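Side-chain contacts in dehydroascorbate reductase (Chlamydomonas reinhardtii, PDB 5XFT), which probably catalyses the glutathione-dependent reduction of dehydroascorbate to ascorbate: residues T5-K10 with L29-K34; F23-L28 with Q198-G203. All coordinates share one frame; numbering follows the deposited sequence.

Overall arrangement
From the N terminus the chain runs through strand 5-12, makes the short strand 17-18 and enters helix 22-33, whose last turn lies back beside the strand; interaction 1 closes that short loop, with 18 residues between its segments. Interaction 2 closes a far longer one: 169 residues, most of the C-terminal helical domain among them, separate the earlier turns of the same helix from residues 198-203. The two contacts cross along the chain and their centres lie about 8 Å apart. Helix 22-33 therefore meets the sheet of the thioredoxin-like domain in interaction 1 and the loop between helices 195-199 and 204-212 in interaction 2, and L29 packs on V200 between them.

Interaction 1: residues T5-K10 with L29-K34; sequences TTIYVK and LAYEAK
The OH of Y31 and OG1 of T5 share one water, which lies 2.7 Å from Y31 OH and equally close to T5 OG1. This bridge joins strand 5-12 to the last turn of helix 22-33, the first beta-alpha pair of the thioredoxin-like domain of the glutathione S-transferase fold. No direct hydrogen bond crosses between 5-10 and 29-34, so the water is the polar part of the contact and the rest is methyl packing, T5 CG2 against the hydroxyl end and I7 CD1 on the ring face. T5 turns OG1 to the side of its own backbone N (chi1 -66°), leaving CG2 anti to that N, where the methyl sits 3.4 Å from Y31 OH. The two side chains cross at about a right angle. I7 works differently: its outer chain is extended (chi2 -178°), which carries CD1 over the middle of one face of the Y31 ring, 3.8 Å from the ring centroid, in a CH-pi contact. A leucine in place of Y31 would probably leave the water without its phenolic partner and I7 without the flat surface its methyl rests on. Backbone hydrogen bonds of T5 and I7 with K39 hold the strand against strand 38-43, while A30 packs on helix 75-85. Over the ring, CD1 of I7 stands just 13° off the normal, its nearest ring atom being Y31 CD1 at 3.7 Å.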
loop_
_atom_site.group_PDB
_atom_site.type_symbol
_atom_site.label_atom_id
_atom_site.label_comp_id
_atom_site.label_asym_id
_atom_site.label_seq_id
_atom_site.Cartn_x
_atom_site.Cartn_y
_atom_site.Cartn_z
ATOM N N THR A 5 -0.345 12.708 -15.394
ATOM C CA THR A 5 -0.681 12.963 -14.003
ATOM C C THR A 5 0.573 12.972 -13.131
ATOM O O THR A 5 1.457 12.122 -13.276
ATOM C CB THR A 5 -1.666 11.901 -13.513
ATOM O OG1 THR A 5 -2.906 12.054 -14.215
ATOM C CG2 THR A 5 -1.907 12.024 -12.019
ATOM N N THR A 6 0.646 13.945 -12.223
ATOM C CA THR A 6 1.697 13.982 -11.214
ATOM C C THR A 6 1.210 13.317 -9.929
ATOM O O THR A 6 0.111 13.607 -9.449
ATOM C CB THR A 6 2.120 15.419 -10.912
ATOM O OG1 THR A 6 2.388 16.101 -12.136
ATOM C CG2 THR A 6 3.379 15.434 -10.039
ATOM N N ILE A 7 2.036 12.451 -9.367
ATOM C CA ILE A 7 1.730 11.777 -8.115
ATOM C C ILE A 7 2.815 12.174 -7.122
ATOM O O ILE A 7 3.959 11.718 -7.216
ATOM C CB ILE A 7 1.639 10.258 -8.279
ATOM C CG1 ILE A 7 0.703 9.916 -9.436
ATOM C CG2 ILE A 7 1.093 9.621 -7.009
ATOM C CD1 ILE A 7 0.524 8.414 -9.638
ATOM N N TYR A 8 2.465 13.052 -6.188
ATOM C CA TYR A 8 3.347 13.435 -5.095
ATOM C C TYR A 8 3.297 12.352 -4.031
ATOM O O TYR A 8 2.226 12.077 -3.459
ATOM C CB TYR A 8 2.938 14.781 -4.515
ATOM C CG TYR A 8 2.890 15.877 -5.544
ATOM C CD1 TYR A 8 3.969 16.725 -5.734
ATOM C CD2 TYR A 8 1.762 16.067 -6.325
ATOM C CE1 TYR A 8 3.924 17.728 -6.678
ATOM C CE2 TYR A 8 1.709 17.058 -7.273
ATOM C CZ TYR A 8 2.791 17.886 -7.450
ATOM O OH TYR A 8 2.735 18.891 -8.394
ATOM N N VAL A 9 4.458 11.737 -3.786
ATOM C CA VAL A 9 4.609 10.615 -2.874
ATOM C C VAL A 9 5.771 10.907 -1.936
ATOM O O VAL A 9 6.511 11.874 -2.111
ATOM C CB VAL A 9 4.849 9.286 -3.620
ATOM C CG1 VAL A 9 3.652 8.929 -4.483
ATOM C CG2 VAL A 9 6.110 9.379 -4.463
ATOM N N LYS A 10 5.926 10.050 -0.926
ATOM C CA LYS A 10 7.041 10.187 -0.003
ATOM C C LYS A 10 8.314 9.676 -0.671
ATOM O O LYS A 10 8.358 8.541 -1.160
ATOM C CB LYS A 10 6.763 9.428 1.288
ATOM C CG LYS A 10 7.988 9.290 2.184
ATOM C CD LYS A 10 7.822 8.196 3.229
ATOM C CE LYS A 10 9.000 8.175 4.191
ATOM N NZ LYS A 10 8.638 8.529 5.590
ATOM N N LEU A 29 0.319 1.537 -7.203
ATOM C CA LEU A 29 -0.111 0.234 -7.703
ATOM C C LEU A 29 -1.395 0.353 -8.511
ATOM O O LEU A 29 -1.570 -0.344 -9.514
ATOM C CB LEU A 29 -0.290 -0.754 -6.550
ATOM C CG LEU A 29 0.976 -1.270 -5.861
ATOM C CD1 LEU A 29 0.651 -2.110 -4.668
ATOM C CD2 LEU A 29 1.810 -2.059 -6.837
ATOM N N ALA A 30 -2.305 1.240 -8.098
ATOM C CA ALA A 30 -3.522 1.452 -8.879
ATOM C C ALA A 30 -3.203 1.961 -10.281
ATOM O O ALA A 30 -3.776 1.483 -11.266
ATOM C CB ALA A 30 -4.447 2.424 -8.153
ATOM N N TYR A 31 -2.290 2.930 -10.395
ATOM C CA TYR A 31 -1.927 3.445 -11.714
ATOM C C TYR A 31 -1.225 2.387 -12.559
ATOM O O TYR A 31 -1.465 2.290 -13.769
ATOM C CB TYR A 31 -1.048 4.687 -11.567
ATOM C CG TYR A 31 -1.843 5.962 -11.469
ATOM C CD1 TYR A 31 -2.495 6.309 -10.293
ATOM C CD2 TYR A 31 -1.954 6.814 -12.557
ATOM C CE1 TYR A 31 -3.239 7.468 -10.204
ATOM C CE2 TYR A 31 -2.692 7.977 -12.480
ATOM C CZ TYR A 31 -3.334 8.301 -11.304
ATOM O OH TYR A 31 -4.071 9.465 -11.230
ATOM N N GLU A 32 -0.347 1.592 -11.946
ATOM C CA GLU A 32 0.333 0.533 -12.685
ATOM C C GLU A 32 -0.652 -0.524 -13.173
ATOM O O GLU A 32 -0.510 -1.050 -14.286
ATOM C CB GLU A 32 1.404 -0.104 -11.802
ATOM C CG GLU A 32 2.587 0.800 -11.523
ATOM C CD GLU A 32 3.538 0.880 -12.699
ATOM O OE1 GLU A 32 3.529 -0.056 -13.529
ATOM O OE2 GLU A 32 4.285 1.880 -12.800
ATOM N N ALA A 33 -1.655 -0.848 -12.351
ATOM C CA ALA A 33 -2.613 -1.887 -12.714
ATOM C C ALA A 33 -3.440 -1.490 -13.930
ATOM O O ALA A 33 -3.771 -2.347 -14.759
ATOM C CB ALA A 33 -3.530 -2.195 -11.530
ATOM N N LYS A 34 -3.781 -0.210 -14.051
ATOM C CA LYS A 34 -4.487 0.306 -15.211
ATOM C C LYS A 34 -3.552 0.773 -16.320
ATOM O O LYS A 34 -4.022 1.374 -17.291
ATOM C CB LYS A 34 -5.412 1.453 -14.800
ATOM C CG LYS A 34 -6.469 1.047 -13.799
ATOM C CD LYS A 34 -7.087 2.245 -13.105
ATOM C CE LYS A 34 -8.572 2.016 -12.854
ATOM N NZ LYS A 34 -9.269 1.572 -14.099
HETATM O O HOH W 1 -5.040 10.513 -13.496
#

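Interaction 2: residues F23-L28 with Q198-G203; sequences FCHRVL and QHVDYG
H25 carries its ring out from helix 22-33 with CG anti to the backbone N (chi1 -162°), while Y202 swings its ring back toward the helix through an unusual chi1 of 34°, away from the staggered positions. The two side chains meet in a hydrogen bond, H25 ND1 to Y202 OH at 2.8 Å, in which either could be the donor. The rings also form a T-shaped pair, with planes at 70° and the edge of the tyrosine turned to the face of the histidine. CE2 of Y202 lies over that face toward its rim, 3.2 Å from H25 ND1. The hydroxyl stands well out of the imidazole plane, so the bond is tilted; with the ring contact it probably limits how far H25 can turn. V200 closes up beside it, its CG2 4.0 Å from H25 NE2, and its other methyl, CG1, reaches L28 CB at 4.1 Å. Between V200 and Y202, D201 OD1 takes the backbone N of G203 at 2.9 Å in an Asx turn, just before helix 204-212; Y163 OH from helix 153-173 binds the same oxygen. C24, next to H25, is the second cysteine of a Cys-X-X-Cys sequence like that of thioredoxins, and H25 probably lies near the active-site end of the helix. Around the contact, W197 of helix 195-199 meets the H25 ring, and L28 packs on I7 of strand 5-12 and, with V200, on Y38 of strand 38-43, so the loop joining helices 195-199 and 204-212 packs against both helix 22-33 and strand 38-43.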
loop_
_atom_site.group_PDB
_atom_site.type_symbol
_atom_site.label_atom_id
_atom_site.label_comp_id
_atom_site.label_asym_id
_atom_site.label_seq_id
_atom_site.Cartn_x
_atom_site.Cartn_y
_atom_site.Cartn_z
ATOM N N PHE A 23 0.232 4.149 1.527
ATOM C CA PHE A 23 -0.916 4.749 0.853
ATOM C C PHE A 23 -0.525 5.311 -0.512
ATOM O O PHE A 23 -1.226 5.088 -1.514
ATOM C CB PHE A 23 -1.531 5.819 1.757
ATOM C CG PHE A 23 -1.891 5.302 3.117
ATOM C CD1 PHE A 23 -3.136 4.747 3.349
ATOM C CD2 PHE A 23 -0.973 5.333 4.157
ATOM C CE1 PHE A 23 -3.470 4.244 4.601
ATOM C CE2 PHE A 23 -1.300 4.832 5.411
ATOM C CZ PHE A 23 -2.552 4.287 5.631
ATOM N N CYS A 24 0.598 6.037 -0.565
ATOM C CA CYS A 24 1.245 6.315 -1.844
ATOM C C CYS A 24 1.423 5.034 -2.635
ATOM O O CYS A 24 1.120 4.980 -3.834
ATOM C CB CYS A 24 2.614 6.955 -1.628
ATOM S SG CYS A 24 2.652 8.498 -0.734
ATOM N N HIS A 25 1.923 3.987 -1.974
ATOM C CA HIS A 25 2.100 2.707 -2.648
ATOM C C HIS A 25 0.788 2.223 -3.253
ATOM O O HIS A 25 0.774 1.676 -4.361
ATOM C CB HIS A 25 2.668 1.675 -1.672
ATOM C CG HIS A 25 3.279 0.483 -2.340
ATOM N ND1 HIS A 25 3.746 -0.604 -1.635
ATOM C CD2 HIS A 25 3.507 0.210 -3.646
ATOM C CE1 HIS A 25 4.228 -1.501 -2.478
ATOM N NE2 HIS A 25 4.095 -1.033 -3.704
ATOM N N ARG A 26 -0.328 2.439 -2.554
ATOM C CA ARG A 26 -1.617 1.986 -3.069
ATOM C C ARG A 26 -2.005 2.753 -4.328
ATOM O O ARG A 26 -2.428 2.157 -5.330
ATOM C CB ARG A 26 -2.700 2.126 -1.995
ATOM C CG ARG A 26 -4.114 2.204 -2.584
ATOM C CD ARG A 26 -5.157 2.725 -1.576
ATOM N NE ARG A 26 -6.463 2.136 -1.824
ATOM C CZ ARG A 26 -7.563 2.548 -1.201
ATOM N NH1 ARG A 26 -7.477 3.525 -0.303
ATOM N NH2 ARG A 26 -8.743 1.993 -1.440
ATOM N N VAL A 27 -1.847 4.079 -4.309
ATOM C CA VAL A 27 -2.148 4.852 -5.513
ATOM C C VAL A 27 -1.257 4.423 -6.676
ATOM O O VAL A 27 -1.734 4.206 -7.799
ATOM C CB VAL A 27 -2.024 6.356 -5.220
ATOM C CG1 VAL A 27 -2.093 7.155 -6.506
ATOM C CG2 VAL A 27 -3.120 6.776 -4.265
ATOM N N LEU A 28 0.048 4.271 -6.421
ATOM C CA LEU A 28 0.988 3.868 -7.465
ATOM C C LEU A 28 0.623 2.516 -8.061
ATOM O O LEU A 28 0.643 2.337 -9.287
ATOM C CB LEU A 28 2.405 3.818 -6.900
ATOM C CG LEU A 28 3.004 5.107 -6.360
ATOM C CD1 LEU A 28 4.342 4.813 -5.742
ATOM C CD2 LEU A 28 3.141 6.090 -7.482
ATOM N N GLN A 198 6.934 -4.716 -9.323
ATOM C CA GLN A 198 8.360 -4.448 -9.478
ATOM C C GLN A 198 8.631 -2.990 -9.810
ATOM O O GLN A 198 9.687 -2.458 -9.452
ATOM C CB GLN A 198 8.948 -5.340 -10.571
ATOM C CG GLN A 198 8.988 -6.812 -10.229
ATOM C CD GLN A 198 9.457 -7.667 -11.391
ATOM O OE1 GLN A 198 9.748 -7.160 -12.476
ATOM N NE2 GLN A 198 9.530 -8.973 -11.170
ATOM N N HIS A 199 7.702 -2.331 -10.502
ATOM C CA HIS A 199 7.967 -0.965 -10.935
ATOM C C HIS A 199 8.050 -0.007 -9.758
ATOM O O HIS A 199 8.757 1.003 -9.833
ATOM C CB HIS A 199 6.897 -0.516 -11.927
ATOM C CG HIS A 199 6.951 -1.245 -13.231
ATOM N ND1 HIS A 199 7.954 -2.139 -13.539
ATOM C CD2 HIS A 199 6.129 -1.215 -14.308
ATOM C CE1 HIS A 199 7.749 -2.627 -14.749
ATOM N NE2 HIS A 199 6.650 -2.082 -15.238
ATOM N N VAL A 200 7.361 -0.310 -8.661
ATOM C CA VAL A 200 7.224 0.649 -7.571
ATOM C C VAL A 200 7.583 0.001 -6.241
ATOM O O VAL A 200 7.059 0.388 -5.193
ATOM C CB VAL A 200 5.799 1.235 -7.550
ATOM C CG1 VAL A 200 5.569 2.106 -8.782
ATOM C CG2 VAL A 200 4.758 0.119 -7.502
ATOM N N ASP A 201 8.486 -0.978 -6.269
ATOM C CA ASP A 201 8.985 -1.605 -5.046
ATOM C C ASP A 201 10.078 -0.726 -4.450
ATOM O O ASP A 201 11.153 -0.576 -5.039
ATOM C CB ASP A 201 9.507 -3.011 -5.336
ATOM C CG ASP A 201 9.791 -3.814 -4.068
ATOM O OD1 ASP A 201 9.964 -3.210 -2.986
ATOM O OD2 ASP A 201 9.851 -5.060 -4.157
ATOM N N TYR A 202 9.808 -0.145 -3.277
ATOM C CA TYR A 202 10.789 0.706 -2.613
ATOM C C TYR A 202 11.810 -0.085 -1.799
ATOM O O TYR A 202 12.877 0.453 -1.485
ATOM C CB TYR A 202 10.082 1.729 -1.715
ATOM C CG TYR A 202 8.813 1.217 -1.074
ATOM C CD1 TYR A 202 8.857 0.468 0.096
ATOM C CD2 TYR A 202 7.570 1.480 -1.638
ATOM C CE1 TYR A 202 7.695 -0.004 0.689
ATOM C CE2 TYR A 202 6.405 1.018 -1.052
ATOM C CZ TYR A 202 6.475 0.273 0.112
ATOM O OH TYR A 202 5.324 -0.200 0.703
ATOM N N GLY A 203 11.517 -1.334 -1.444
ATOM C CA GLY A 203 12.495 -2.170 -0.781
ATOM C C GLY A 203 12.309 -2.216 0.730
ATOM O O GLY A 203 11.627 -1.386 1.336
#